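Local structure of D-glycerate 3-kinase (Cryptococcus neoformans var. grubii serotype A, 6CKG) at residues Thr261-Gln266 / Arg285-Arg290; Asn108-Ala113 / Pro150-Ser155. The protein is probably a D-glycerate 3-kinase, an enzyme that transfers a phosphate group to the 3-hydroxyl of D-glycerate. All coordinates share one frame; numbering follows the deposited sequence.

Contact 1: Thr261-Gln266 / Arg285-Arg290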
# COMPACT_ATOMS: atom_id res chain seq x y z
N THR A 261 -4.54 17.70 1.58
CA THR A 261 -4.32 18.66 0.51
C THR A 261 -4.10 17.96 -0.83
O THR A 261 -4.70 18.33 -1.84
CB THR A 261 -3.13 19.55 0.86
OG1 THR A 261 -3.37 20.20 2.11
CG2 THR A 261 -2.90 20.60 -0.23
N TRP A 262 -3.25 16.93 -0.84
CA TRP A 262 -2.98 16.18 -2.06
C TRP A 262 -4.24 15.50 -2.59
O TRP A 262 -4.52 15.54 -3.79
CB TRP A 262 -1.89 15.14 -1.80
CG TRP A 262 -0.52 15.71 -1.63
CD1 TRP A 262 -0.06 16.91 -2.09
CD2 TRP A 262 0.57 15.10 -0.93
NE1 TRP A 262 1.26 17.08 -1.73
CE2 TRP A 262 1.67 15.97 -1.02
CE3 TRP A 262 0.73 13.88 -0.25
CZ2 TRP A 262 2.91 15.68 -0.45
CZ3 TRP A 262 1.96 13.60 0.32
CH2 TRP A 262 3.03 14.50 0.22
N ARG A 263 -5.01 14.86 -1.70
CA ARG A 263 -6.19 14.14 -2.17
C ARG A 263 -7.24 15.10 -2.71
O ARG A 263 -7.99 14.74 -3.63
CB ARG A 263 -6.77 13.28 -1.05
CG ARG A 263 -7.85 12.31 -1.51
CD ARG A 263 -7.35 11.40 -2.62
NE ARG A 263 -8.38 10.49 -3.11
CZ ARG A 263 -9.30 10.83 -4.02
NH1 ARG A 263 -9.31 12.05 -4.52
NH2 ARG A 263 -10.20 9.94 -4.41
N LEU A 264 -7.32 16.32 -2.17
CA LEU A 264 -8.18 17.34 -2.75
C LEU A 264 -7.69 17.76 -4.14
O LEU A 264 -8.48 17.86 -5.08
CB LEU A 264 -8.27 18.56 -1.83
CG LEU A 264 -9.45 18.56 -0.86
CD1 LEU A 264 -9.45 19.83 -0.02
CD2 LEU A 264 -10.76 18.44 -1.63
N GLN A 265 -6.39 18.02 -4.27
CA GLN A 265 -5.82 18.32 -5.58
C GLN A 265 -6.15 17.23 -6.59
O GLN A 265 -6.55 17.51 -7.72
CB GLN A 265 -4.30 18.48 -5.50
CG GLN A 265 -3.77 19.60 -4.63
CD GLN A 265 -2.26 19.71 -4.74
OE1 GLN A 265 -1.67 19.22 -5.70
NE2 GLN A 265 -1.63 20.34 -3.75
N GLN A 266 -5.95 15.97 -6.18
CA GLN A 266 -6.22 14.84 -7.06
C GLN A 266 -7.67 14.85 -7.54
O GLN A 266 -7.94 14.67 -8.73
CB GLN A 266 -5.90 13.52 -6.35
CG GLN A 266 -6.34 12.29 -7.16
CD GLN A 266 -6.10 10.97 -6.44
OE1 GLN A 266 -5.20 10.84 -5.61
NE2 GLN A 266 -6.92 9.96 -6.77
N ARG A 285 -12.90 15.20 2.39
CA ARG A 285 -12.51 15.27 3.80
C ARG A 285 -12.97 14.03 4.57
O ARG A 285 -12.16 13.39 5.26
CB ARG A 285 -13.09 16.54 4.43
CG ARG A 285 -12.53 16.88 5.80
CD ARG A 285 -13.18 18.13 6.37
NE ARG A 285 -14.59 17.92 6.70
CZ ARG A 285 -15.02 17.45 7.87
NH1 ARG A 285 -14.14 17.14 8.82
NH2 ARG A 285 -16.32 17.29 8.09
N HIS A 286 -14.26 13.69 4.47
CA HIS A 286 -14.76 12.47 5.12
C HIS A 286 -14.05 11.22 4.60
O HIS A 286 -13.79 10.28 5.36
CB HIS A 286 -16.27 12.35 4.90
CG HIS A 286 -17.08 13.45 5.52
ND1 HIS A 286 -17.07 13.72 6.87
CD2 HIS A 286 -17.94 14.34 4.96
CE1 HIS A 286 -17.88 14.73 7.12
NE2 HIS A 286 -18.42 15.13 5.98
N PHE A 287 -13.75 11.19 3.30
CA PHE A 287 -13.02 10.06 2.73
C PHE A 287 -11.67 9.88 3.41
O PHE A 287 -11.31 8.77 3.82
CB PHE A 287 -12.87 10.28 1.23
CG PHE A 287 -12.06 9.24 0.52
CD1 PHE A 287 -12.65 8.07 0.05
CD2 PHE A 287 -10.71 9.44 0.28
CE1 PHE A 287 -11.90 7.11 -0.63
CE2 PHE A 287 -9.95 8.48 -0.41
CZ PHE A 287 -10.55 7.32 -0.86
N ILE A 288 -10.90 10.96 3.54
CA ILE A 288 -9.55 10.85 4.06
C ILE A 288 -9.58 10.62 5.57
O ILE A 288 -8.67 9.99 6.13
CB ILE A 288 -8.73 12.09 3.67
CG1 ILE A 288 -8.29 12.01 2.19
CG2 ILE A 288 -7.48 12.26 4.54
CD1 ILE A 288 -7.35 10.83 1.87
N ASN A 289 -10.64 11.09 6.24
CA ASN A 289 -10.76 10.84 7.67
C ASN A 289 -10.93 9.35 7.99
O ASN A 289 -10.68 8.95 9.12
CB ASN A 289 -11.94 11.63 8.25
CG ASN A 289 -11.63 13.10 8.41
OD1 ASN A 289 -10.47 13.50 8.44
ND2 ASN A 289 -12.67 13.91 8.52
N ARG A 290 -11.36 8.54 7.02
CA ARG A 290 -11.40 7.09 7.23
C ARG A 290 -10.01 6.45 7.14
O ARG A 290 -9.78 5.42 7.78
CB ARG A 290 -12.35 6.43 6.22
CG ARG A 290 -13.86 6.59 6.54
CD ARG A 290 -14.81 5.85 5.55
NE ARG A 290 -14.81 4.39 5.69
CZ ARG A 290 -14.24 3.54 4.83
NH1 ARG A 290 -14.27 2.23 5.04
NH2 ARG A 290 -13.66 4.01 3.73

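Contact 2: Asn108-Ala113 / Pro150-Ser155. With EDO (1,2-ethanediol), chain C.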
# COMPACT_ATOMS: atom_id res chain seq x y z
N ASN A 108 -17.54 -0.27 6.91
CA ASN A 108 -18.78 -0.22 6.17
C ASN A 108 -18.55 -0.04 4.68
O ASN A 108 -19.50 0.19 3.93
CB ASN A 108 -19.71 0.87 6.73
CG ASN A 108 -19.23 2.28 6.42
OD1 ASN A 108 -18.21 2.48 5.76
ND2 ASN A 108 -19.99 3.26 6.88
N GLY A 109 -17.30 -0.12 4.24
CA GLY A 109 -16.91 -0.07 2.84
C GLY A 109 -15.43 -0.33 2.75
O GLY A 109 -14.74 -0.43 3.77
N ARG A 110 -14.93 -0.41 1.51
CA ARG A 110 -13.53 -0.71 1.27
C ARG A 110 -12.61 0.34 1.88
O ARG A 110 -12.97 1.51 2.04
CB ARG A 110 -13.24 -0.79 -0.24
CG ARG A 110 -13.27 0.56 -0.93
CD ARG A 110 -13.23 0.43 -2.47
NE ARG A 110 -13.07 1.73 -3.10
CZ ARG A 110 -13.94 2.30 -3.92
NH1 ARG A 110 -15.07 1.67 -4.25
NH2 ARG A 110 -13.69 3.50 -4.43
N GLY A 111 -11.37 -0.08 2.17
CA GLY A 111 -10.33 0.85 2.55
C GLY A 111 -9.34 0.26 3.53
O GLY A 111 -8.21 -0.11 3.17
N PRO A 112 -9.74 0.17 4.79
CA PRO A 112 -8.79 -0.15 5.86
C PRO A 112 -8.56 -1.65 5.97
O PRO A 112 -9.16 -2.46 5.26
CB PRO A 112 -9.48 0.40 7.11
CG PRO A 112 -10.91 0.41 6.78
CD PRO A 112 -11.02 0.67 5.31
N ALA A 113 -7.64 -2.00 6.88
CA ALA A 113 -7.32 -3.38 7.20
C ALA A 113 -8.58 -4.17 7.51
O ALA A 113 -9.41 -3.76 8.33
CB ALA A 113 -6.35 -3.43 8.39
N PRO A 150 -5.62 -9.91 -10.16
CA PRO A 150 -6.96 -9.34 -10.22
C PRO A 150 -6.92 -7.85 -10.55
O PRO A 150 -5.90 -7.18 -10.40
CB PRO A 150 -7.52 -9.57 -8.81
CG PRO A 150 -6.29 -9.51 -7.94
CD PRO A 150 -5.20 -10.18 -8.78
N ILE A 151 -8.06 -7.36 -11.02
CA ILE A 151 -8.30 -5.95 -11.27
C ILE A 151 -9.57 -5.57 -10.52
O ILE A 151 -10.57 -6.28 -10.60
CB ILE A 151 -8.46 -5.65 -12.77
CG1 ILE A 151 -7.14 -5.93 -13.50
CG2 ILE A 151 -8.93 -4.22 -12.99
CD1 ILE A 151 -7.25 -5.84 -15.03
N TYR A 152 -9.53 -4.46 -9.80
CA TYR A 152 -10.68 -3.98 -9.03
C TYR A 152 -11.24 -2.73 -9.70
O TYR A 152 -10.51 -1.77 -9.96
CB TYR A 152 -10.27 -3.71 -7.58
CG TYR A 152 -11.43 -3.40 -6.64
CD1 TYR A 152 -12.14 -4.42 -5.99
CD2 TYR A 152 -11.80 -2.09 -6.39
CE1 TYR A 152 -13.19 -4.14 -5.11
CE2 TYR A 152 -12.84 -1.79 -5.50
CZ TYR A 152 -13.53 -2.82 -4.88
OH TYR A 152 -14.55 -2.53 -4.01
N ASP A 153 -12.55 -2.74 -9.98
CA ASP A 153 -13.22 -1.64 -10.67
C ASP A 153 -14.01 -0.86 -9.62
O ASP A 153 -15.10 -1.27 -9.21
CB ASP A 153 -14.10 -2.16 -11.81
CG ASP A 153 -14.80 -1.05 -12.57
OD1 ASP A 153 -14.84 0.11 -12.11
OD2 ASP A 153 -15.34 -1.34 -13.65
N LYS A 154 -13.45 0.28 -9.21
CA LYS A 154 -14.04 1.06 -8.13
C LYS A 154 -15.38 1.67 -8.50
O LYS A 154 -16.09 2.13 -7.61
CB LYS A 154 -13.07 2.15 -7.70
CG LYS A 154 -11.73 1.60 -7.26
CD LYS A 154 -10.78 2.69 -6.77
CE LYS A 154 -9.63 2.07 -5.96
NZ LYS A 154 -8.52 3.02 -5.78
N SER A 155 -15.74 1.69 -9.78
CA SER A 155 -16.99 2.31 -10.19
C SER A 155 -18.20 1.39 -10.05
O SER A 155 -19.33 1.88 -10.07
CB SER A 155 -16.90 2.78 -11.65
OG SER A 155 -16.93 1.71 -12.57
C1 EDO C . -3.04 -6.00 -11.30
O1 EDO C . -4.28 -5.29 -11.39
C2 EDO C . -2.68 -6.21 -9.83
O2 EDO C . -2.52 -4.92 -9.21
O HOH W 1 -15.46 4.51 -6.17

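Contact 1: Thr261-Gln266 / Arg285-Arg290
R263 of helix 258-273 packs on F287 and I288 of helix 281-298, a helix-helix contact in an enzyme with the P-loop kinase type of fold. The two helices follow each other in the chain. The backbones come closest at R263 and I288, whose CA atoms are 7.8 Å apart. One side chain from the first helix meets two adjacent residues of the second. No hydrogen bond crosses, and the two segments bury 140 Å² between them.

The aliphatic part of R263 takes I288. CG of R263 lies 3.7 Å from CD1 of I288. CB of R263 lies 3.8 Å from CG1 of I288. I288 uses its longer branch for this: chi1 is -77°, with CG1 beside the backbone N. The two chains meet at a slant.

The R263 chain leaves its helix with CG anti to the backbone N, then bends at chi2 (56°). The bend carries the guanidinium to F287. NE of R263 is 3.7 Å from CE2 of F287. The guanidinium and ring planes are 68° apart, so the groups do not stack flat. NE2 of Q266 sits 3.7 Å above one face of the R263 guanidinium, over its centre. The charge is paired with E267, which forms a salt bridge with NH1.

M279, in the loop between the helices, touches both R263 and F287. I288 also touches V259 and W260 of helix 258-273. W262 of that helix touches P55 in the Walker A P-loop sequence, and its NE1 bonds to I320 O, between strands 313-318 and 324-329.

Contact 2: Asn108-Ala113 / Pro150-Ser155
R110 and K154 mark the nearest backbone approach, with CA atoms 9.6 Å apart, where the irregular loop 108-113 passes the end of strand 146-153. Side chains fill the gap.

R110 runs out extended from CG to NE and passes Y152. CD of R110 is 3.6 Å from OH of Y152. The guanidinium and ring planes are 72° apart. The tip of R110 then lies against K154. K154 CB covers one face of the guanidinium, 3.6 Å from R110 NH2. K154 runs roughly square to R110.

No direct hydrogen bond joins the segments. A water bridges them instead. It accepts from R110 NH2 at 2.7 Å, in the guanidinium plane, and donates to K154 O at 2.9 Å. R110 NH1 bonds to G159 O. R110 NH2 and K154 NZ stay 5.4 Å apart, and K154 NZ has its own salt bridge with D85.

The strand gives way to a turn here. D153 OD1 accepts from S155 N at 3.0 Å, an Asx turn, and also from S155 OG.

Strand 146-153 pairs with strand 162-171 in a two-stranded antiparallel sheet. The contact packs loop 108-113 against the end of the first strand, where the Asx turn begins. Y152 meets Y88 edge-to-face, and its N bonds to D86. P150 packs on helix 118-129. The loop 108-113 joins the region of helix 91-100 to helix 118-129 and lies against R290 of helix 281-298.

The centres of contact 1 and contact 2 are 16 Å apart, and R290 connects them. It lies on the 285-290 segment of contact 1 and reaches the 108-113 loop of contact 2. R290 NH2 is 3.1 Å from R110 O, a probable hydrogen bond. R290 NH1 makes a weak bond to G109 O at 3.0 Å and touches P112 CD at 3.6 Å. Helix 281-298 thus packs on helix 258-273 and, through R290, also meets the 108-113 loop. No substrate is bound at either contact. A 1,2-ethanediol, probably from the crystallisation liquor, bonds to P150 O of contact 2 through its O1 (2.7 Å), and also to D86 and S83.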